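Local coordinates for TonB-dependent siderophore receptor (Pseudomonas aeruginosa 39016, PDB 5NEC), which probably takes up iron-siderophore complexes across the outer membrane, driven by TonB, and is studied as an entry route for siderophore-drug conjugates, at residues E351-G355 and G356-S360; D105-D109 and G110-T114. All coordinates share one frame; numbering follows the deposited sequence.

Contact 1: residues E351-G355 and G356-S360; sequences EFYLG and GFKNS
Phe-352 and Asn-359 face each other across a two-residue beta hairpin that joins strands 327-354 and 357-379 of the TonB-dependent receptor beta-barrel. The Asn-359 side chain lies across one face of the phenyl ring, with CB over the centre and the amide over the CE1-CZ side. The two arms, 351-354 and 357-360, run antiparallel and are joined by a type I' turn from Leu-354 to Phe-357. Asn-359 CB makes a CH-pi contact, with 3.6 Å from CB to the centroid of the Phe-352 ring. Ring and amide planes are only 14° apart, a stacked arrangement. The ring gets there because Phe-352 CG sits between the backbone N and the carbonyl carbon (chi1 67°), which swings it over the neighbouring strand. The amide itself is held from beyond the hairpin: Asn-359 ND2 donates to Asp-439 OD2 on the next strand, 426-444.

The opposite side of the sheet carries Glu-351, Tyr-353, Lys-358 and Ser-360. Lys-358 is fully extended and runs alongside both Tyr-353 and Glu-351. Its CG lies 3.7 Å from Tyr-353 CE1, and its CE lies 3.5 Å from Glu-351 CG. The charged ends do not meet; Glu-351 OE2 and Lys-358 NZ are 5.0 Å apart, so any attraction is probably modest.

Backbone bonds fix this pairing. Phe-352 and Asn-359 exchange two, the shorter being Asn-359 N to Phe-352 O at 2.7 Å. Leu-354 and Phe-357 exchange two more next to the turn, with Leu-354 N to Phe-357 O at 3.1 Å. Gly-355 and Gly-356 form the corner, both with positive phi. The Phe-357 ring folds back over this corner, and Gly-355 O lies over one ring face, off centre, 3.1 Å from Phe-357 CE2.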
ATOM      1  N   GLU A 351     -14.479 -23.665 -16.200  1.00 58.42           N
ATOM      2  CA  GLU A 351     -15.724 -23.443 -16.967  1.00 60.18           C
ATOM      3  C   GLU A 351     -16.699 -24.591 -16.923  1.00 57.89           C
ATOM      4  O   GLU A 351     -16.295 -25.744 -16.895  1.00 58.92           O
ATOM      5  CB  GLU A 351     -15.420 -23.212 -18.452  1.00 63.94           C
ATOM      6  CG  GLU A 351     -14.589 -21.980 -18.771  1.00 66.75           C
ATOM      7  CD  GLU A 351     -13.097 -22.208 -18.610  1.00 70.81           C
ATOM      8  OE1 GLU A 351     -12.641 -23.326 -18.943  1.00 73.86           O
ATOM      9  OE2 GLU A 351     -12.382 -21.279 -18.146  1.00 75.43           O
ATOM     10  N   PHE A 352     -17.988 -24.267 -16.960  1.00 56.33           N
ATOM     11  CA  PHE A 352     -19.025 -25.243 -17.300  1.00 56.15           C
ATOM     12  C   PHE A 352     -20.162 -24.563 -18.079  1.00 56.61           C
ATOM     13  O   PHE A 352     -20.203 -23.327 -18.171  1.00 55.36           O
ATOM     14  CB  PHE A 352     -19.536 -26.003 -16.058  1.00 55.70           C
ATOM     15  CG  PHE A 352     -20.294 -25.154 -15.067  1.00 56.41           C
ATOM     16  CD1 PHE A 352     -21.680 -25.023 -15.142  1.00 58.09           C
ATOM     17  CD2 PHE A 352     -19.627 -24.505 -14.034  1.00 56.67           C
ATOM     18  CE1 PHE A 352     -22.374 -24.236 -14.224  1.00 58.20           C
ATOM     19  CE2 PHE A 352     -20.313 -23.727 -13.109  1.00 56.10           C
ATOM     20  CZ  PHE A 352     -21.691 -23.589 -13.208  1.00 56.86           C
ATOM     21  N   TYR A 353     -21.059 -25.380 -18.627  1.00 55.94           N
ATOM     22  CA  TYR A 353     -22.086 -24.932 -19.571  1.00 55.68           C
ATOM     23  C   TYR A 353     -23.425 -25.332 -19.044  1.00 55.76           C
ATOM     24  O   TYR A 353     -23.613 -26.464 -18.651  1.00 56.54           O
ATOM     25  CB  TYR A 353     -21.823 -25.501 -21.010  1.00 54.64           C
ATOM     26  CG  TYR A 353     -20.419 -25.164 -21.413  1.00 54.39           C
ATOM     27  CD1 TYR A 353     -20.110 -23.892 -21.858  1.00 55.47           C
ATOM     28  CD2 TYR A 353     -19.369 -26.040 -21.172  1.00 54.35           C
ATOM     29  CE1 TYR A 353     -18.809 -23.528 -22.146  1.00 55.35           C
ATOM     30  CE2 TYR A 353     -18.064 -25.683 -21.461  1.00 54.99           C
ATOM     31  CZ  TYR A 353     -17.794 -24.420 -21.950  1.00 54.80           C
ATOM     32  OH  TYR A 353     -16.519 -24.019 -22.245  1.00 55.38           O
ATOM     33  N   LEU A 354     -24.385 -24.415 -19.050  1.00 57.70           N
ATOM     34  CA  LEU A 354     -25.688 -24.675 -18.443  1.00 58.92           C
ATOM     35  C   LEU A 354     -26.687 -23.752 -19.078  1.00 57.60           C
ATOM     36  O   LEU A 354     -26.485 -22.547 -19.076  1.00 55.88           O
ATOM     37  CB  LEU A 354     -25.627 -24.454 -16.915  1.00 60.62           C
ATOM     38  CG  LEU A 354     -26.806 -24.923 -16.072  1.00 62.60           C
ATOM     39  CD1 LEU A 354     -27.024 -26.436 -16.197  1.00 62.77           C
ATOM     40  CD2 LEU A 354     -26.562 -24.508 -14.621  1.00 62.69           C
ATOM     41  N   GLY A 355     -27.745 -24.318 -19.649  1.00 58.05           N
ATOM     42  CA  GLY A 355     -28.739 -23.539 -20.387  1.00 59.53           C
ATOM     43  C   GLY A 355     -28.181 -22.788 -21.589  1.00 61.10           C
ATOM     44  O   GLY A 355     -28.677 -21.696 -21.930  1.00 63.91           O
ATOM     45  N   GLY A 356     -27.141 -23.343 -22.220  1.00 58.70           N
ATOM     46  CA  GLY A 356     -26.501 -22.693 -23.356  1.00 56.92           C
ATOM     47  C   GLY A 356     -25.510 -21.587 -23.016  1.00 57.57           C
ATOM     48  O   GLY A 356     -24.979 -20.938 -23.934  1.00 55.97           O
ATOM     49  N   PHE A 357     -25.253 -21.341 -21.724  1.00 57.14           N
ATOM     50  CA  PHE A 357     -24.395 -20.233 -21.309  1.00 55.72           C
ATOM     51  C   PHE A 357     -23.090 -20.795 -20.759  1.00 54.29           C
ATOM     52  O   PHE A 357     -23.063 -21.825 -20.102  1.00 53.54           O
ATOM     53  CB  PHE A 357     -25.077 -19.353 -20.253  1.00 57.02           C
ATOM     54  CG  PHE A 357     -26.505 -18.992 -20.563  1.00 58.10           C
ATOM     55  CD1 PHE A 357     -26.849 -18.184 -21.652  1.00 58.47           C
ATOM     56  CD2 PHE A 357     -27.517 -19.516 -19.780  1.00 58.28           C
ATOM     57  CE1 PHE A 357     -28.185 -17.898 -21.926  1.00 59.00           C
ATOM     58  CE2 PHE A 357     -28.853 -19.204 -20.034  1.00 59.33           C
ATOM     59  CZ  PHE A 357     -29.187 -18.404 -21.116  1.00 58.91           C
ATOM     60  N   LYS A 358     -21.995 -20.097 -21.019  1.00 54.16           N
ATOM     61  CA  LYS A 358     -20.731 -20.370 -20.381  1.00 54.59           C
ATOM     62  C   LYS A 358     -20.769 -19.824 -18.947  1.00 53.90           C
ATOM     63  O   LYS A 358     -21.249 -18.706 -18.710  1.00 52.62           O
ATOM     64  CB  LYS A 358     -19.620 -19.655 -21.138  1.00 57.03           C
ATOM     65  CG  LYS A 358     -18.213 -20.094 -20.763  1.00 59.76           C
ATOM     66  CD  LYS A 358     -17.198 -19.165 -21.381  1.00 62.70           C
ATOM     67  CE  LYS A 358     -15.797 -19.658 -21.122  1.00 65.53           C
ATOM     68  NZ  LYS A 358     -14.793 -18.739 -21.729  1.00 68.62           N
ATOM     69  N   ASN A 359     -20.242 -20.615 -18.009  1.00 52.35           N
ATOM     70  CA  ASN A 359     -20.072 -20.207 -16.629  1.00 53.28           C
ATOM     71  C   ASN A 359     -18.576 -20.264 -16.309  1.00 52.93           C
ATOM     72  O   ASN A 359     -18.036 -21.352 -16.129  1.00 53.68           O
ATOM     73  CB  ASN A 359     -20.823 -21.150 -15.700  1.00 53.70           C
ATOM     74  CG  ASN A 359     -22.327 -21.005 -15.796  1.00 55.01           C
ATOM     75  OD1 ASN A 359     -22.949 -21.355 -16.824  1.00 57.72           O
ATOM     76  ND2 ASN A 359     -22.931 -20.514 -14.732  1.00 55.05           N
ATOM     77  N   SER A 360     -17.926 -19.098 -16.249  1.00 52.31           N
ATOM     78  CA  SER A 360     -16.546 -18.997 -15.810  1.00 52.85           C
ATOM     79  C   SER A 360     -16.547 -18.754 -14.306  1.00 53.41           C
ATOM     80  O   SER A 360     -17.015 -17.708 -13.842  1.00 53.81           O
ATOM     81  CB  SER A 360     -15.836 -17.882 -16.553  1.00 52.39           C
ATOM     82  OG  SER A 360     -15.789 -18.226 -17.927  1.00 55.24           O
TER

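Contact 2: residues D105-D109 and G110-T114; sequences DTYVD and GVRDT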
ATOM      1  N   ASP A 105      -6.543  -5.584   4.217  1.00 76.73           N
ATOM      2  CA  ASP A 105      -6.953  -5.997   2.875  1.00 75.77           C
ATOM      3  C   ASP A 105      -5.807  -5.795   1.874  1.00 69.63           C
ATOM      4  O   ASP A 105      -6.021  -5.353   0.743  1.00 68.56           O
ATOM      5  CB  ASP A 105      -8.206  -5.234   2.459  1.00 80.20           C
ATOM      6  CG  ASP A 105      -9.393  -5.597   3.305  1.00 85.24           C
ATOM      7  OD1 ASP A 105     -10.047  -6.609   2.969  1.00 88.63           O
ATOM      8  OD2 ASP A 105      -9.655  -4.887   4.303  1.00 88.75           O
ATOM      9  N   THR A 106      -4.594  -6.128   2.315  1.00 64.28           N
ATOM     10  CA  THR A 106      -3.420  -6.175   1.458  1.00 60.94           C
ATOM     11  C   THR A 106      -3.037  -7.640   1.246  1.00 56.39           C
ATOM     12  O   THR A 106      -2.858  -8.398   2.185  1.00 54.00           O
ATOM     13  CB  THR A 106      -2.257  -5.329   2.019  1.00 59.41           C
ATOM     14  OG1 THR A 106      -2.671  -3.963   2.075  1.00 60.31           O
ATOM     15  CG2 THR A 106      -1.026  -5.420   1.121  1.00 58.48           C
ATOM     16  N   TYR A 107      -2.941  -8.006  -0.023  1.00 55.20           N
ATOM     17  CA  TYR A 107      -2.740  -9.369  -0.456  1.00 54.51           C
ATOM     18  C   TYR A 107      -1.444  -9.436  -1.259  1.00 52.14           C
ATOM     19  O   TYR A 107      -1.076  -8.469  -1.928  1.00 49.58           O
ATOM     20  CB  TYR A 107      -3.949  -9.813  -1.292  1.00 54.98           C
ATOM     21  CG  TYR A 107      -5.224  -9.838  -0.473  1.00 56.22           C
ATOM     22  CD1 TYR A 107      -5.597 -10.983   0.226  1.00 56.65           C
ATOM     23  CD2 TYR A 107      -6.048  -8.711  -0.371  1.00 57.87           C
ATOM     24  CE1 TYR A 107      -6.747 -11.019   0.994  1.00 56.68           C
ATOM     25  CE2 TYR A 107      -7.207  -8.738   0.397  1.00 57.68           C
ATOM     26  CZ  TYR A 107      -7.540  -9.900   1.076  1.00 58.02           C
ATOM     27  OH  TYR A 107      -8.673  -9.974   1.837  1.00 62.27           O
ATOM     28  N   VAL A 108      -0.736 -10.558  -1.133  1.00 50.14           N
ATOM     29  CA  VAL A 108       0.371 -10.895  -2.019  1.00 49.31           C
ATOM     30  C   VAL A 108      -0.055 -12.156  -2.760  1.00 50.46           C
ATOM     31  O   VAL A 108      -0.250 -13.210  -2.138  1.00 49.64           O
ATOM     32  CB  VAL A 108       1.692 -11.111  -1.250  1.00 48.52           C
ATOM     33  CG1 VAL A 108       2.779 -11.638  -2.185  1.00 47.35           C
ATOM     34  CG2 VAL A 108       2.130  -9.810  -0.571  1.00 48.46           C
ATOM     35  N   ASP A 109      -0.234 -12.032  -4.079  1.00 50.85           N
ATOM     36  CA  ASP A 109      -0.748 -13.119  -4.917  1.00 53.91           C
ATOM     37  C   ASP A 109      -2.013 -13.754  -4.342  1.00 54.36           C
ATOM     38  O   ASP A 109      -2.067 -14.947  -4.099  1.00 55.89           O
ATOM     39  CB  ASP A 109       0.328 -14.180  -5.139  1.00 55.45           C
ATOM     40  CG  ASP A 109       1.571 -13.613  -5.785  1.00 56.29           C
ATOM     41  OD1 ASP A 109       1.486 -13.172  -6.950  1.00 56.65           O
ATOM     42  OD2 ASP A 109       2.640 -13.592  -5.128  1.00 59.30           O
ATOM     43  N   GLY A 110      -3.008 -12.919  -4.082  1.00 55.44           N
ATOM     44  CA  GLY A 110      -4.316 -13.358  -3.615  1.00 57.51           C
ATOM     45  C   GLY A 110      -4.391 -14.024  -2.249  1.00 59.23           C
ATOM     46  O   GLY A 110      -5.387 -14.670  -1.948  1.00 60.10           O
ATOM     47  N   VAL A 111      -3.361 -13.877  -1.419  1.00 60.47           N
ATOM     48  CA  VAL A 111      -3.370 -14.452  -0.068  1.00 61.88           C
ATOM     49  C   VAL A 111      -2.994 -13.363   0.920  1.00 60.73           C
ATOM     50  O   VAL A 111      -2.177 -12.508   0.590  1.00 59.14           O
ATOM     51  CB  VAL A 111      -2.382 -15.637   0.031  1.00 64.11           C
ATOM     52  CG1 VAL A 111      -2.363 -16.229   1.449  1.00 66.48           C
ATOM     53  CG2 VAL A 111      -2.713 -16.686  -1.024  1.00 65.25           C
ATOM     54  N   ARG A 112      -3.589 -13.384   2.113  1.00 66.92           N
ATOM     55  CA  ARG A 112      -3.379 -12.299   3.114  1.00 73.47           C
ATOM     56  C   ARG A 112      -1.938 -12.298   3.604  1.00 74.75           C
ATOM     57  O   ARG A 112      -1.236 -13.298   3.446  1.00 68.83           O
ATOM     58  CB  ARG A 112      -4.355 -12.396   4.289  1.00 78.31           C
ATOM     59  CG  ARG A 112      -4.799 -11.017   4.846  1.00 83.27           C
ATOM     60  CD  ARG A 112      -5.757 -11.118   6.045  1.00 85.94           C
ATOM     61  NE  ARG A 112      -7.193 -11.129   5.697  1.00 88.37           N
ATOM     62  CZ  ARG A 112      -8.128 -11.923   6.236  1.00 91.82           C
ATOM     63  NH1 ARG A 112      -7.831 -12.831   7.174  1.00 92.44           N
ATOM     64  NH2 ARG A 112      -9.389 -11.819   5.814  1.00 91.91           N
ATOM     65  N   ASP A 113      -1.485 -11.174   4.169  1.00 81.66           N
ATOM     66  CA  ASP A 113      -0.083 -11.046   4.601  1.00 86.07           C
ATOM     67  C   ASP A 113       0.122 -10.697   6.091  1.00 87.47           C
ATOM     68  O   ASP A 113      -0.688  -9.993   6.717  1.00 92.75           O
ATOM     69  CB  ASP A 113       0.625 -10.028   3.700  1.00 87.58           C
ATOM     70  CG  ASP A 113       2.143 -10.276   3.588  1.00 89.67           C
ATOM     71  OD1 ASP A 113       2.798 -10.462   4.641  1.00 94.17           O
ATOM     72  OD2 ASP A 113       2.690 -10.287   2.451  1.00 88.65           O
ATOM     73  N   THR A 114       1.238 -11.208   6.614  1.00 86.32           N
ATOM     74  CA  THR A 114       1.683 -11.039   8.003  1.00 88.53           C
ATOM     75  C   THR A 114       2.077  -9.602   8.339  1.00 87.32           C
ATOM     76  O   THR A 114       1.311  -8.847   8.940  1.00 85.62           O
ATOM     77  CB  THR A 114       2.860 -12.034   8.315  1.00 92.52           C
ATOM     78  OG1 THR A 114       3.113 -12.104   9.727  1.00 93.97           O
ATOM     79  CG2 THR A 114       4.177 -11.679   7.575  1.00 92.70           C
TER
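Tyr-107 lays its ring beside the backbone of Val-111 and Arg-112. With CG beside its own backbone N (chi1 -64°), the ring presents an edge to the Val-111 carbonyl carbon, and Tyr-107 CD1 is 3.6 Å from Val-111 C. The same CD1 is 3.7 Å from Arg-112 N, met obliquely. Farther out, the hydroxyl passes the arginine chain without bonding to it: Tyr-107 OH and Arg-112 NE are 4.3 Å apart. The ring also meets that of Phe-137, their planes inclined at about 45°.

Val-108 and Asp-113 also touch. Asp-113 CG stands opposite the backbone N (chi1 -153°), which brings the carboxylate to the valine. The two side chains cross at an angle, and OD2 meets the CG2 branch. Asp-113 OD2 and Val-108 CG2 are 3.1 Å apart, a close approach of carboxylate oxygen and methyl carbon.

These side chains flank a short beta hairpin of the plug domain, whose second strand, 111-112, is only weakly bonded. The chain reverses through a type I' turn from Val-108 to Val-111. Asp-109 and Gly-110 take the two corner positions, both with positive phi. Val-108 N donates to Val-111 O at 3.0 Å. The return bond, Val-111 N to Val-108 O, is longer at 3.3 Å. Val-108 O has a second donor, Arg-303 NH1 of the barrel wall. Val-111 CG2 approaches Asp-109 O at 3.6 Å, so one methyl rests against the corner.

The Asp-109 carboxylate turns outward, and its OD2 is hydrogen-bonded to Ser-151 OG. On strand 146-151, the same strand, Asn-148 OD1 accepts a hydrogen bond from Gly-110 N.

In the fold
The two contacts are separate beta hairpins. Contact 2 belongs to the plug, which sits inside the barrel, and contact 1 to the barrel wall. They do not touch: their centres are 30 Å apart and their nearest atoms about 17 Å. Strand 327-354 links them. Its end forms the first arm of contact 1, while farther back Val-343 and Gln-345 meet Val-111 of contact 2. The short two-residue turn of contact 1 is consistent with the periplasmic end of the barrel. A bound detergent molecule, C8E, is about 10 Å from the side chain of Val-111; it probably comes from purification or crystallisation and is not a siderophore.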